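PDB 6IUQ: prolyl 4-hydroxylase from Phytophthora capsici LT1534, which probably catalyses the iron- and 2-oxoglutarate-dependent 4-hydroxylation of proline residues in a protein or peptide substrate. Local coordinates for residues C29-L32 against G36-V39; P190-P195 against Q320-V325; G47-L52 against K201-V206; V274-Y279 against N308-G313. All blocks are in the same frame, centred on the assembly; numbering follows the deposited sequence.

Contact 1: C29-L32 against G36-V39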
loop_
_atom_site.group_PDB
_atom_site.type_symbol
_atom_site.label_atom_id
_atom_site.label_comp_id
_atom_site.label_asym_id
_atom_site.label_seq_id
_atom_site.Cartn_x
_atom_site.Cartn_y
_atom_site.Cartn_z
ATOM N N CYS A 29 0.382 -11.492 -10.724
ATOM C CA CYS A 29 1.680 -10.831 -10.763
ATOM C C CYS A 29 1.852 -9.971 -12.007
ATOM O O CYS A 29 2.441 -8.894 -11.925
ATOM C CB CYS A 29 2.812 -11.855 -10.668
ATOM S SG CYS A 29 2.912 -12.613 -9.018
ATOM N N ASP A 30 1.338 -10.417 -13.150
ATOM C CA ASP A 30 1.433 -9.608 -14.366
ATOM C C ASP A 30 0.631 -8.318 -14.216
ATOM O O ASP A 30 1.035 -7.273 -14.729
ATOM C CB ASP A 30 0.937 -10.367 -15.600
ATOM C CG ASP A 30 1.858 -11.509 -16.002
ATOM O OD1 ASP A 30 3.038 -11.537 -15.560
ATOM O OD2 ASP A 30 1.388 -12.386 -16.774
ATOM N N GLN A 31 -0.504 -8.389 -13.524
ATOM C CA GLN A 31 -1.307 -7.191 -13.305
ATOM C C GLN A 31 -0.615 -6.229 -12.347
ATOM O O GLN A 31 -0.606 -5.019 -12.568
ATOM C CB GLN A 31 -2.692 -7.532 -12.770
ATOM C CG GLN A 31 -3.658 -6.365 -12.986
ATOM C CD GLN A 31 -4.997 -6.524 -12.296
ATOM O OE1 GLN A 31 -5.762 -7.456 -12.599
ATOM N NE2 GLN A 31 -5.304 -5.595 -11.372
ATOM N N LEU A 32 -0.043 -6.776 -11.276
ATOM C CA LEU A 32 0.688 -5.969 -10.315
ATOM C C LEU A 32 1.792 -5.208 -11.031
ATOM O O LEU A 32 1.945 -3.992 -10.881
ATOM C CB LEU A 32 1.264 -6.852 -9.205
ATOM C CG LEU A 32 2.319 -6.196 -8.317
ATOM C CD1 LEU A 32 1.705 -5.022 -7.550
ATOM C CD2 LEU A 32 2.937 -7.221 -7.352
ATOM N N GLY A 36 0.251 -1.725 -11.520
ATOM C CA GLY A 36 0.826 -1.133 -10.326
ATOM C C GLY A 36 0.175 -1.651 -9.058
ATOM O O GLY A 36 0.701 -1.487 -7.968
ATOM N N TYR A 37 -0.972 -2.302 -9.214
ATOM C CA TYR A 37 -1.724 -2.840 -8.101
ATOM C C TYR A 37 -2.514 -4.030 -8.569
ATOM O O TYR A 37 -2.778 -4.171 -9.758
ATOM C CB TYR A 37 -2.691 -1.812 -7.550
ATOM C CG TYR A 37 -3.827 -1.542 -8.519
ATOM C CD1 TYR A 37 -3.666 -0.640 -9.556
ATOM C CD2 TYR A 37 -5.042 -2.202 -8.408
ATOM C CE1 TYR A 37 -4.664 -0.391 -10.437
ATOM C CE2 TYR A 37 -6.064 -1.958 -9.308
ATOM C CZ TYR A 37 -5.865 -1.053 -10.318
ATOM O OH TYR A 37 -6.869 -0.784 -11.219
ATOM N N VAL A 38 -2.974 -4.840 -7.626
ATOM C CA VAL A 38 -3.917 -5.886 -7.952
ATOM C C VAL A 38 -4.731 -6.253 -6.702
ATOM O O VAL A 38 -4.217 -6.201 -5.584
ATOM C CB VAL A 38 -3.178 -7.108 -8.550
ATOM C CG1 VAL A 38 -2.155 -7.683 -7.559
ATOM C CG2 VAL A 38 -4.166 -8.163 -9.038
ATOM N N VAL A 39 -6.015 -6.565 -6.900
ATOM C CA VAL A 39 -6.935 -6.900 -5.823
ATOM C C VAL A 39 -7.307 -8.389 -5.868
ATOM O O VAL A 39 -7.618 -8.917 -6.928
ATOM C CB VAL A 39 -8.217 -6.068 -5.912
ATOM C CG1 VAL A 39 -9.211 -6.507 -4.825
ATOM C CG2 VAL A 39 -7.892 -4.558 -5.817
HETATM O O HOH W 1 -7.550 -5.901 -9.495
#
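Leu-32 and Gly-36 face each other where helix 26-35 ends and strand 37-40 begins, and the chain folds back so tightly that the CA atoms of Leu-32 and Tyr-37 lie 4.5 Å apart. Gly-36 N gives a weak, bent hydrogen bond to Leu-32 O at 2.9 Å (129° at the hydrogen), and Gln-209 NE2 is a second partner of that carbonyl. Gly-36 is the first residue to leave helical geometry, with phi 103°, a backbone conformation that suits glycine. Val-38 then turns its side chain toward the helix, and its two methyls divide the contact. CG1 sits between the backbone N and the carbonyl carbon (chi1 60°) and packs against Leu-32 CB at 3.9 Å, while CG2 lies against the amide end of Gln-31, 3.7 Å from CD. The extended Gln-31 side chain reaches across to the strand, and NE2 makes a weak hydrogen bond to Tyr-37 O at 3.3 Å. The same NE2 donates to a water, 2.9 Å away, which also accepts from Val-39 N; the amide thus reaches the strand backbone at Tyr-37 and at Val-39, weakly and directly at the first, through the water at the second. Tyr-37 points away from the helix, and its side chain packs on Phe-208 and Val-196 about 12 Å from the bound iron. The arrangement is a glycine-terminated helix leading straight into an edge strand, here the one that pairs antiparallel with strand 204-209 in the larger sheet of the double-stranded beta-helix fold.

Contact 2: P190-P195 against Q320-V325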
loop_
_atom_site.group_PDB
_atom_site.type_symbol
_atom_site.label_atom_id
_atom_site.label_comp_id
_atom_site.label_asym_id
_atom_site.label_seq_id
_atom_site.Cartn_x
_atom_site.Cartn_y
_atom_site.Cartn_z
ATOM N N PRO A 190 -3.124 5.331 -9.738
ATOM C CA PRO A 190 -2.196 4.969 -10.821
ATOM C C PRO A 190 -1.901 6.243 -11.620
ATOM O O PRO A 190 -2.853 6.922 -12.019
ATOM C CB PRO A 190 -2.978 3.933 -11.650
ATOM C CG PRO A 190 -4.093 3.487 -10.766
ATOM C CD PRO A 190 -4.399 4.595 -9.808
ATOM N N PHE A 191 -0.625 6.576 -11.808
ATOM C CA PHE A 191 -0.234 7.950 -12.123
ATOM C C PHE A 191 -0.889 8.433 -13.423
ATOM O O PHE A 191 -0.735 7.810 -14.480
ATOM C CB PHE A 191 1.305 8.058 -12.201
ATOM C CG PHE A 191 1.853 9.459 -11.956
ATOM C CD1 PHE A 191 1.704 10.075 -10.726
ATOM C CD2 PHE A 191 2.540 10.132 -12.946
ATOM C CE1 PHE A 191 2.216 11.338 -10.495
ATOM C CE2 PHE A 191 3.053 11.414 -12.721
ATOM C CZ PHE A 191 2.890 12.008 -11.498
ATOM N N LEU A 192 -1.635 9.537 -13.308
ATOM C CA LEU A 192 -2.373 10.178 -14.411
ATOM C C LEU A 192 -3.594 9.385 -14.906
ATOM O O LEU A 192 -4.204 9.779 -15.879
ATOM C CB LEU A 192 -1.449 10.462 -15.608
ATOM C CG LEU A 192 -0.104 11.153 -15.350
ATOM C CD1 LEU A 192 0.569 11.408 -16.677
ATOM C CD2 LEU A 192 -0.267 12.464 -14.547
ATOM N N GLN A 193 -3.958 8.286 -14.246
ATOM C CA GLN A 193 -5.148 7.523 -14.637
ATOM C C GLN A 193 -6.312 7.906 -13.760
ATOM O O GLN A 193 -6.180 8.742 -12.885
ATOM C CB GLN A 193 -4.930 6.010 -14.510
ATOM C CG GLN A 193 -3.687 5.465 -15.190
ATOM C CD GLN A 193 -3.538 5.961 -16.602
ATOM O OE1 GLN A 193 -2.466 6.418 -16.982
ATOM N NE2 GLN A 193 -4.609 5.889 -17.389
ATOM N N GLN A 194 -7.451 7.270 -13.974
ATOM C CA GLN A 194 -8.571 7.413 -13.063
ATOM C C GLN A 194 -8.216 6.759 -11.744
ATOM O O GLN A 194 -7.611 5.692 -11.735
ATOM C CB GLN A 194 -9.841 6.788 -13.655
ATOM C CG GLN A 194 -10.703 7.756 -14.447
ATOM C CD GLN A 194 -11.011 9.061 -13.680
ATOM O OE1 GLN A 194 -10.195 10.005 -13.636
ATOM N NE2 GLN A 194 -12.168 9.095 -13.039
ATOM N N PRO A 195 -8.579 7.397 -10.628
ATOM C CA PRO A 195 -8.333 6.797 -9.312
ATOM C C PRO A 195 -9.127 5.504 -9.130
ATOM O O PRO A 195 -10.159 5.288 -9.776
ATOM C CB PRO A 195 -8.820 7.874 -8.333
ATOM C CG PRO A 195 -8.875 9.135 -9.131
ATOM C CD PRO A 195 -9.213 8.720 -10.524
ATOM N N GLN A 320 2.143 21.005 -15.248
ATOM C CA GLN A 320 0.862 21.440 -15.821
ATOM C C GLN A 320 0.461 20.613 -17.047
ATOM O O GLN A 320 -0.717 20.338 -17.247
ATOM C CB GLN A 320 0.904 22.933 -16.209
ATOM C CG GLN A 320 0.820 23.917 -15.036
ATOM C CD GLN A 320 -0.612 24.221 -14.593
ATOM O OE1 GLN A 320 -1.477 23.345 -14.585
ATOM N NE2 GLN A 320 -0.864 25.479 -14.225
ATOM N N ARG A 321 1.431 20.237 -17.875
ATOM C CA ARG A 321 1.162 19.333 -18.997
ATOM C C ARG A 321 0.722 17.966 -18.502
ATOM O O ARG A 321 -0.171 17.353 -19.076
ATOM C CB ARG A 321 2.390 19.189 -19.900
ATOM C CG ARG A 321 2.691 20.452 -20.676
ATOM C CD ARG A 321 3.364 20.143 -21.982
ATOM N NE ARG A 321 3.619 21.366 -22.731
ATOM C CZ ARG A 321 2.818 21.846 -23.675
ATOM N NH1 ARG A 321 1.699 21.207 -23.996
ATOM N NH2 ARG A 321 3.141 22.971 -24.294
ATOM N N LEU A 322 1.336 17.488 -17.426
ATOM C CA LEU A 322 0.900 16.221 -16.845
ATOM C C LEU A 322 -0.494 16.356 -16.288
ATOM O O LEU A 322 -1.304 15.442 -16.417
ATOM C CB LEU A 322 1.866 15.747 -15.760
ATOM C CG LEU A 322 3.293 15.514 -16.266
ATOM C CD1 LEU A 322 4.184 15.067 -15.134
ATOM C CD2 LEU A 322 3.299 14.494 -17.391
ATOM N N ARG A 323 -0.795 17.494 -15.672
ATOM C CA ARG A 323 -2.131 17.698 -15.124
ATOM C C ARG A 323 -3.161 17.728 -16.250
ATOM O O ARG A 323 -4.270 17.227 -16.098
ATOM C CB ARG A 323 -2.184 18.978 -14.296
ATOM C CG ARG A 323 -1.443 18.842 -12.980
ATOM C CD ARG A 323 -1.321 20.166 -12.276
ATOM N NE ARG A 323 -2.633 20.773 -12.158
ATOM C CZ ARG A 323 -3.481 20.562 -11.157
ATOM N NH1 ARG A 323 -3.157 19.759 -10.145
ATOM N NH2 ARG A 323 -4.658 21.170 -11.165
ATOM N N ASP A 324 -2.777 18.283 -17.396
ATOM C CA ASP A 324 -3.635 18.272 -18.583
ATOM C C ASP A 324 -3.917 16.851 -19.118
ATOM O O ASP A 324 -5.031 16.543 -19.537
ATOM C CB ASP A 324 -3.005 19.123 -19.679
ATOM C CG ASP A 324 -3.241 20.612 -19.470
ATOM O OD1 ASP A 324 -4.339 20.969 -18.987
ATOM O OD2 ASP A 324 -2.328 21.419 -19.783
ATOM N N VAL A 325 -2.903 15.993 -19.112
ATOM C CA VAL A 325 -3.077 14.598 -19.497
ATOM C C VAL A 325 -4.064 13.901 -18.564
ATOM O O VAL A 325 -4.936 13.143 -18.994
ATOM C CB VAL A 325 -1.746 13.837 -19.461
ATOM C CG1 VAL A 325 -1.990 12.360 -19.680
ATOM C CG2 VAL A 325 -0.777 14.397 -20.505
#
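Leu-192 meets Leu-322 of helix 313-328 with both of its methyls and Val-325 with CD1. It occupies the third position of a type II beta turn from Pro-190 to Gln-193, closed by a 2.8 Å hydrogen bond from Gln-193 N to Pro-190 O. The turn gives Leu-192 a positive phi (70°), as the third position of a type II turn requires though it is uncommon outside glycine, and directs its CB toward the helix. From there CG runs anti to the carbonyl carbon (chi1 -49°) and the fork at CG opens across the helix surface. Leu-192 CD1 is 4.1 Å from Val-325 CG1, and Leu-192 CD1 is 4.2 Å from Leu-322 CD2. CD2 rests 4.1 Å from Leu-322 CB and 3.7 Å from Leu-322 O, a van der Waals approach to the helix backbone. Leu-322 has the same overall shape, its CG also anti to the carbonyl carbon, whereas Val-325 contributes the methyl that is anti to its backbone N. Within the turn, CD2 of Leu-192 also lies over one face of the Phe-191 ring, 3.9 Å above its plane and toward the rim. Val-274 packs against Leu-192, Phe-191 and Leu-322 alike, while Leu-192 N and O are hydrogen-bonded to Tyr-275 OH and Asn-329 ND2. With no hydrogen bond or ion pair between the two segments, their association rests on burying aliphatic groups and on shape, and directional polar bonds come from surrounding residues.

Contact 3: G47-L52 against K201-V206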
loop_
_atom_site.group_PDB
_atom_site.type_symbol
_atom_site.label_atom_id
_atom_site.label_comp_id
_atom_site.label_asym_id
_atom_site.label_seq_id
_atom_site.Cartn_x
_atom_site.Cartn_y
_atom_site.Cartn_z
ATOM N N GLY A 47 -12.580 -18.914 7.030
ATOM C CA GLY A 47 -12.203 -19.439 8.333
ATOM C C GLY A 47 -10.845 -18.904 8.743
ATOM O O GLY A 47 -10.676 -18.370 9.839
ATOM N N TRP A 48 -9.881 -19.029 7.837
ATOM C CA TRP A 48 -8.501 -18.629 8.100
ATOM C C TRP A 48 -8.400 -17.118 8.358
ATOM O O TRP A 48 -7.790 -16.698 9.343
ATOM C CB TRP A 48 -7.612 -19.070 6.934
ATOM C CG TRP A 48 -6.124 -18.990 7.178
ATOM C CD1 TRP A 48 -5.488 -18.715 8.356
ATOM C CD2 TRP A 48 -5.093 -19.165 6.194
ATOM N NE1 TRP A 48 -4.120 -18.715 8.164
ATOM C CE2 TRP A 48 -3.857 -18.981 6.844
ATOM C CE3 TRP A 48 -5.099 -19.451 4.824
ATOM C CZ2 TRP A 48 -2.640 -19.084 6.176
ATOM C CZ3 TRP A 48 -3.900 -19.547 4.162
ATOM C CH2 TRP A 48 -2.683 -19.362 4.836
ATOM N N ALA A 49 -9.019 -16.306 7.505
ATOM C CA ALA A 49 -9.118 -14.868 7.764
ATOM C C ALA A 49 -9.768 -14.545 9.116
ATOM O O ALA A 49 -9.308 -13.649 9.830
ATOM C CB ALA A 49 -9.881 -14.178 6.647
ATOM N N SER A 50 -10.825 -15.264 9.476
ATOM C CA SER A 50 -11.462 -15.067 10.786
ATOM C C SER A 50 -10.528 -15.375 11.950
ATOM O O SER A 50 -10.498 -14.649 12.953
ATOM C CB SER A 50 -12.717 -15.938 10.925
ATOM O OG SER A 50 -13.756 -15.482 10.085
ATOM N N ALA A 51 -9.803 -16.482 11.829
ATOM C CA ALA A 51 -8.808 -16.874 12.824
ATOM C C ALA A 51 -7.759 -15.778 13.066
ATOM O O ALA A 51 -7.428 -15.478 14.208
ATOM C CB ALA A 51 -8.136 -18.152 12.398
ATOM N N LEU A 52 -7.241 -15.186 11.993
ATOM C CA LEU A 52 -6.222 -14.139 12.100
ATOM C C LEU A 52 -6.813 -12.911 12.802
ATOM O O LEU A 52 -6.160 -12.307 13.663
ATOM C CB LEU A 52 -5.673 -13.768 10.711
ATOM C CG LEU A 52 -4.823 -14.843 9.998
ATOM C CD1 LEU A 52 -4.638 -14.540 8.513
ATOM C CD2 LEU A 52 -3.480 -14.994 10.671
ATOM N N LYS A 201 -12.888 -4.989 2.288
ATOM C CA LYS A 201 -13.688 -6.163 2.608
ATOM C C LYS A 201 -12.881 -7.277 3.251
ATOM O O LYS A 201 -11.689 -7.442 2.976
ATOM C CB LYS A 201 -14.371 -6.682 1.350
ATOM C CG LYS A 201 -15.319 -5.658 0.796
ATOM C CD LYS A 201 -16.141 -6.172 -0.350
ATOM C CE LYS A 201 -17.319 -5.210 -0.575
ATOM N NZ LYS A 201 -17.754 -5.178 -1.991
HETATM N N MSE A 202 -13.556 -8.009 4.133
HETATM C CA MSE A 202 -13.036 -9.183 4.801
HETATM C C MSE A 202 -12.360 -10.121 3.801
HETATM O O MSE A 202 -12.945 -10.463 2.770
HETATM C CB MSE A 202 -14.182 -9.910 5.530
HETATM C CG MSE A 202 -13.827 -11.231 6.224
HETATM SE SE MSE A 202 -12.493 -11.038 7.622
HETATM C CE MSE A 202 -13.107 -12.343 8.946
ATOM N N ASP A 203 -11.123 -10.504 4.107
ATOM C CA ASP A 203 -10.385 -11.500 3.339
ATOM C C ASP A 203 -10.050 -11.004 1.924
ATOM O O ASP A 203 -9.808 -11.792 1.005
ATOM C CB ASP A 203 -11.161 -12.819 3.286
ATOM C CG ASP A 203 -10.283 -13.983 2.909
ATOM O OD1 ASP A 203 -9.051 -13.862 3.116
ATOM O OD2 ASP A 203 -10.805 -15.006 2.392
ATOM N N ARG A 204 -10.016 -9.689 1.758
ATOM C CA ARG A 204 -9.527 -9.092 0.527
ATOM C C ARG A 204 -8.061 -8.699 0.662
ATOM O O ARG A 204 -7.665 -8.079 1.646
ATOM C CB ARG A 204 -10.366 -7.871 0.151
ATOM C CG ARG A 204 -9.756 -7.032 -0.952
ATOM C CD ARG A 204 -10.717 -5.934 -1.356
ATOM N NE ARG A 204 -11.749 -6.416 -2.271
ATOM C CZ ARG A 204 -12.772 -5.683 -2.698
ATOM N NH1 ARG A 204 -12.934 -4.424 -2.273
ATOM N NH2 ARG A 204 -13.639 -6.211 -3.553
ATOM N N VAL A 205 -7.270 -9.056 -0.340
ATOM C CA VAL A 205 -5.856 -8.717 -0.390
ATOM C C VAL A 205 -5.592 -7.685 -1.495
ATOM O O VAL A 205 -6.040 -7.860 -2.635
ATOM C CB VAL A 205 -4.971 -9.987 -0.631
ATOM C CG1 VAL A 205 -3.571 -9.605 -1.042
ATOM C CG2 VAL A 205 -4.927 -10.848 0.606
ATOM N N VAL A 206 -4.893 -6.601 -1.158
ATOM C CA VAL A 206 -4.409 -5.663 -2.173
ATOM C C VAL A 206 -2.884 -5.712 -2.196
ATOM O O VAL A 206 -2.244 -5.658 -1.148
ATOM C CB VAL A 206 -4.870 -4.220 -1.914
ATOM C CG1 VAL A 206 -4.468 -3.316 -3.095
ATOM C CG2 VAL A 206 -6.368 -4.153 -1.696
#
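Ala-49 and Ser-50, one turn into helix 46-61, receive the side chains of Met-202 and Asp-203. The Ala-49 methyl points toward the other segment and fits between the two: Asp-203 OD1 is 3.6 Å from Ala-49 CB, and the selenium of Met-202, which is present as selenomethionine, is 4.2 Å from that CB. Met-202 starts with CG anti to its backbone N (chi1 176°), then bends at the next two torsions, bringing CE alongside the helix, 3.4 Å from Ser-50 OG and 3.7 Å from Ser-50 CA. These are packing contacts, for the hydroxyl of Ser-50 is bonded to His-46 O, one turn back in its own helix. Met-202 and Asp-203 form the middle of a type II beta turn from Lys-201 to Arg-204, closed by a 3.1 Å bond from Arg-204 N to Lys-201 O; it leads into strand 204-209 of the larger sheet of the double-stranded beta-helix. Asp-203, with positive phi (67°), spends its carboxylate on the chain entering the helix: OD1 accepts from Phe-44 N and OD2 from Gly-45 N, which holds the group in position beside Ala-49. Backbone bonds tie Asp-203 to Cys-43, just past strand 37-40, and to Tyr-173 at the end of strand 166-173. Farther out, Leu-174 and Glu-176 pack on Met-202, and Arg-204 NE forms a salt bridge with Asp-41.

Contact 4: V274-Y279 against N308-G313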
loop_
_atom_site.group_PDB
_atom_site.type_symbol
_atom_site.label_atom_id
_atom_site.label_comp_id
_atom_site.label_asym_id
_atom_site.label_seq_id
_atom_site.Cartn_x
_atom_site.Cartn_y
_atom_site.Cartn_z
ATOM N N VAL A 274 1.245 17.303 -9.442
ATOM C CA VAL A 274 0.180 16.766 -10.279
ATOM C C VAL A 274 -1.106 16.555 -9.467
ATOM O O VAL A 274 -2.202 16.836 -9.938
ATOM C CB VAL A 274 0.613 15.457 -10.956
ATOM C CG1 VAL A 274 -0.542 14.863 -11.741
ATOM C CG2 VAL A 274 1.822 15.691 -11.852
ATOM N N TYR A 275 -0.983 16.104 -8.226
ATOM C CA TYR A 275 -2.173 15.820 -7.428
ATOM C C TYR A 275 -2.367 16.805 -6.270
ATOM O O TYR A 275 -2.868 16.431 -5.217
ATOM C CB TYR A 275 -2.100 14.388 -6.884
ATOM C CG TYR A 275 -2.224 13.339 -7.964
ATOM C CD1 TYR A 275 -1.157 13.039 -8.799
ATOM C CD2 TYR A 275 -3.412 12.665 -8.158
ATOM C CE1 TYR A 275 -1.277 12.093 -9.807
ATOM C CE2 TYR A 275 -3.544 11.713 -9.144
ATOM C CZ TYR A 275 -2.472 11.431 -9.967
ATOM O OH TYR A 275 -2.605 10.488 -10.946
ATOM N N GLU A 276 -1.975 18.058 -6.470
ATOM C CA GLU A 276 -2.127 19.091 -5.452
ATOM C C GLU A 276 -3.491 19.105 -4.771
ATOM O O GLU A 276 -3.575 19.180 -3.551
ATOM C CB GLU A 276 -1.868 20.468 -6.067
ATOM C CG GLU A 276 -1.555 21.540 -5.035
ATOM C CD GLU A 276 -1.537 22.942 -5.630
ATOM O OE1 GLU A 276 -1.064 23.126 -6.779
ATOM O OE2 GLU A 276 -2.023 23.863 -4.939
ATOM N N GLU A 277 -4.560 19.022 -5.550
ATOM C CA GLU A 277 -5.903 19.100 -4.991
ATOM C C GLU A 277 -6.134 17.954 -4.010
ATOM O O GLU A 277 -6.638 18.165 -2.897
ATOM C CB GLU A 277 -6.964 19.076 -6.095
ATOM C CG GLU A 277 -6.867 20.216 -7.109
ATOM C CD GLU A 277 -5.651 20.089 -8.035
ATOM O OE1 GLU A 277 -5.076 18.978 -8.155
ATOM O OE2 GLU A 277 -5.252 21.114 -8.627
ATOM N N GLU A 278 -5.753 16.743 -4.421
ATOM C CA GLU A 278 -5.896 15.564 -3.565
ATOM C C GLU A 278 -5.033 15.634 -2.296
ATOM O O GLU A 278 -5.516 15.358 -1.195
ATOM C CB GLU A 278 -5.563 14.289 -4.342
ATOM C CG GLU A 278 -6.636 13.854 -5.319
ATOM C CD GLU A 278 -6.605 14.594 -6.652
ATOM O OE1 GLU A 278 -5.588 15.228 -6.993
ATOM O OE2 GLU A 278 -7.620 14.535 -7.376
ATOM N N TYR A 279 -3.762 15.986 -2.442
ATOM C CA TYR A 279 -2.900 16.210 -1.284
ATOM C C TYR A 279 -3.480 17.273 -0.339
ATOM O O TYR A 279 -3.538 17.076 0.879
ATOM C CB TYR A 279 -1.513 16.650 -1.726
ATOM C CG TYR A 279 -0.519 15.562 -2.088
ATOM C CD1 TYR A 279 -0.545 14.952 -3.332
ATOM C CD2 TYR A 279 0.496 15.205 -1.212
ATOM C CE1 TYR A 279 0.406 13.974 -3.687
ATOM C CE2 TYR A 279 1.451 14.241 -1.551
ATOM C CZ TYR A 279 1.394 13.630 -2.795
ATOM O OH TYR A 279 2.326 12.679 -3.139
ATOM N N ASN A 308 7.588 26.388 -4.239
ATOM C CA ASN A 308 8.894 26.043 -4.830
ATOM C C ASN A 308 8.760 25.472 -6.237
ATOM O O ASN A 308 9.525 25.816 -7.130
ATOM C CB ASN A 308 9.633 25.028 -3.964
ATOM C CG ASN A 308 10.159 25.627 -2.675
ATOM O OD1 ASN A 308 10.274 26.850 -2.543
ATOM N ND2 ASN A 308 10.505 24.768 -1.722
ATOM N N VAL A 309 7.777 24.603 -6.435
ATOM C CA VAL A 309 7.505 24.105 -7.761
ATOM C C VAL A 309 7.118 25.252 -8.675
ATOM O O VAL A 309 7.667 25.366 -9.768
ATOM C CB VAL A 309 6.400 23.027 -7.762
ATOM C CG1 VAL A 309 5.905 22.772 -9.171
ATOM C CG2 VAL A 309 6.925 21.740 -7.143
ATOM N N LYS A 310 6.203 26.118 -8.236
ATOM C CA LYS A 310 5.733 27.213 -9.094
ATOM C C LYS A 310 6.852 28.198 -9.462
ATOM O O LYS A 310 6.832 28.785 -10.545
ATOM C CB LYS A 310 4.574 27.976 -8.435
ATOM C CG LYS A 310 3.335 27.113 -8.201
ATOM C CD LYS A 310 2.076 27.945 -7.963
ATOM C CE LYS A 310 0.950 27.089 -7.365
ATOM N NZ LYS A 310 0.641 25.872 -8.200
ATOM N N ARG A 311 7.818 28.381 -8.566
ATOM C CA ARG A 311 8.989 29.205 -8.863
ATOM C C ARG A 311 9.973 28.536 -9.834
ATOM O O ARG A 311 10.784 29.213 -10.459
ATOM C CB ARG A 311 9.729 29.549 -7.582
ATOM C CG ARG A 311 9.042 30.604 -6.734
ATOM C CD ARG A 311 9.543 30.522 -5.308
ATOM N NE ARG A 311 8.740 31.337 -4.404
ATOM C CZ ARG A 311 9.232 32.309 -3.646
ATOM N NH1 ARG A 311 10.533 32.585 -3.678
ATOM N NH2 ARG A 311 8.425 32.996 -2.849
ATOM N N ASN A 312 9.918 27.208 -9.932
ATOM C CA ASN A 312 10.744 26.470 -10.886
ATOM C C ASN A 312 10.019 26.382 -12.223
ATOM O O ASN A 312 9.368 25.376 -12.519
ATOM C CB ASN A 312 11.064 25.074 -10.348
ATOM C CG ASN A 312 12.173 24.390 -11.117
ATOM O OD1 ASN A 312 12.336 24.612 -12.316
ATOM N ND2 ASN A 312 12.940 23.535 -10.429
ATOM N N GLY A 313 10.109 27.448 -13.015
ATOM C CA GLY A 313 9.351 27.565 -14.256
ATOM C C GLY A 313 9.238 26.319 -15.131
ATOM O O GLY A 313 8.125 25.901 -15.452
#
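Glu-276 and Lys-310 carry this contact, each burying about 25 Å² against the other segment, and they meet solely through their charged ends. Glu-276 OE1 and Lys-310 NZ are 3.5 Å apart, a long salt bridge without a hydrogen bond. Glu-276 stands in the first turn of helix 276-287, just after the N-cap residue Tyr-275. Its CG is anti to the backbone N (chi1 -161°) and the chain runs out extended toward the lysine. Lys-310 comes from the last turn of helix 296-311; it is stretched as far as CE and then kinks at its final torsion (chi4 -55°), so that the ammonium group swings to the carboxylate while the two side chains cross at about a right angle. The carboxylate near a helix N terminus would probably gain a little from the helix dipole. Glu-276 also packs on His-302 and Val-306, earlier in the lysine's own helix, and Lys-310 on Tyr-316 of helix 313-328. The arrangement is that of a solvent-side salt bridge between the start of one helix and the end of the next, at the outer surface of the C-terminal helical region, whose helix 276-287 is joined to the catalytic core by the Cys-152 to Cys-286 disulfide.

Overall arrangement
From the N terminus, contact 1 closes the shortest loop, a helix-to-strand reversal at the edge of the larger sheet. Helix 46-61 follows, and contact 3 brings the turn before strand 204-209 against it; contacts 1 and 3 thus lie on neighbouring strands, 37-40 and 204-209. Contact 2 opens between the two segments of contact 3 and closes far beyond it, so these two cross, about 33 Å apart between centres and on opposite sides of the chain's centre. Contact 4 falls wholly within the span of contact 2. A salt bridge from Arg-323 to Glu-277 joins contacts 2 and 4, while Tyr-37 packed on Pro-190 connects contact 1 to contact 2, linking the beta core to the C-terminal helices.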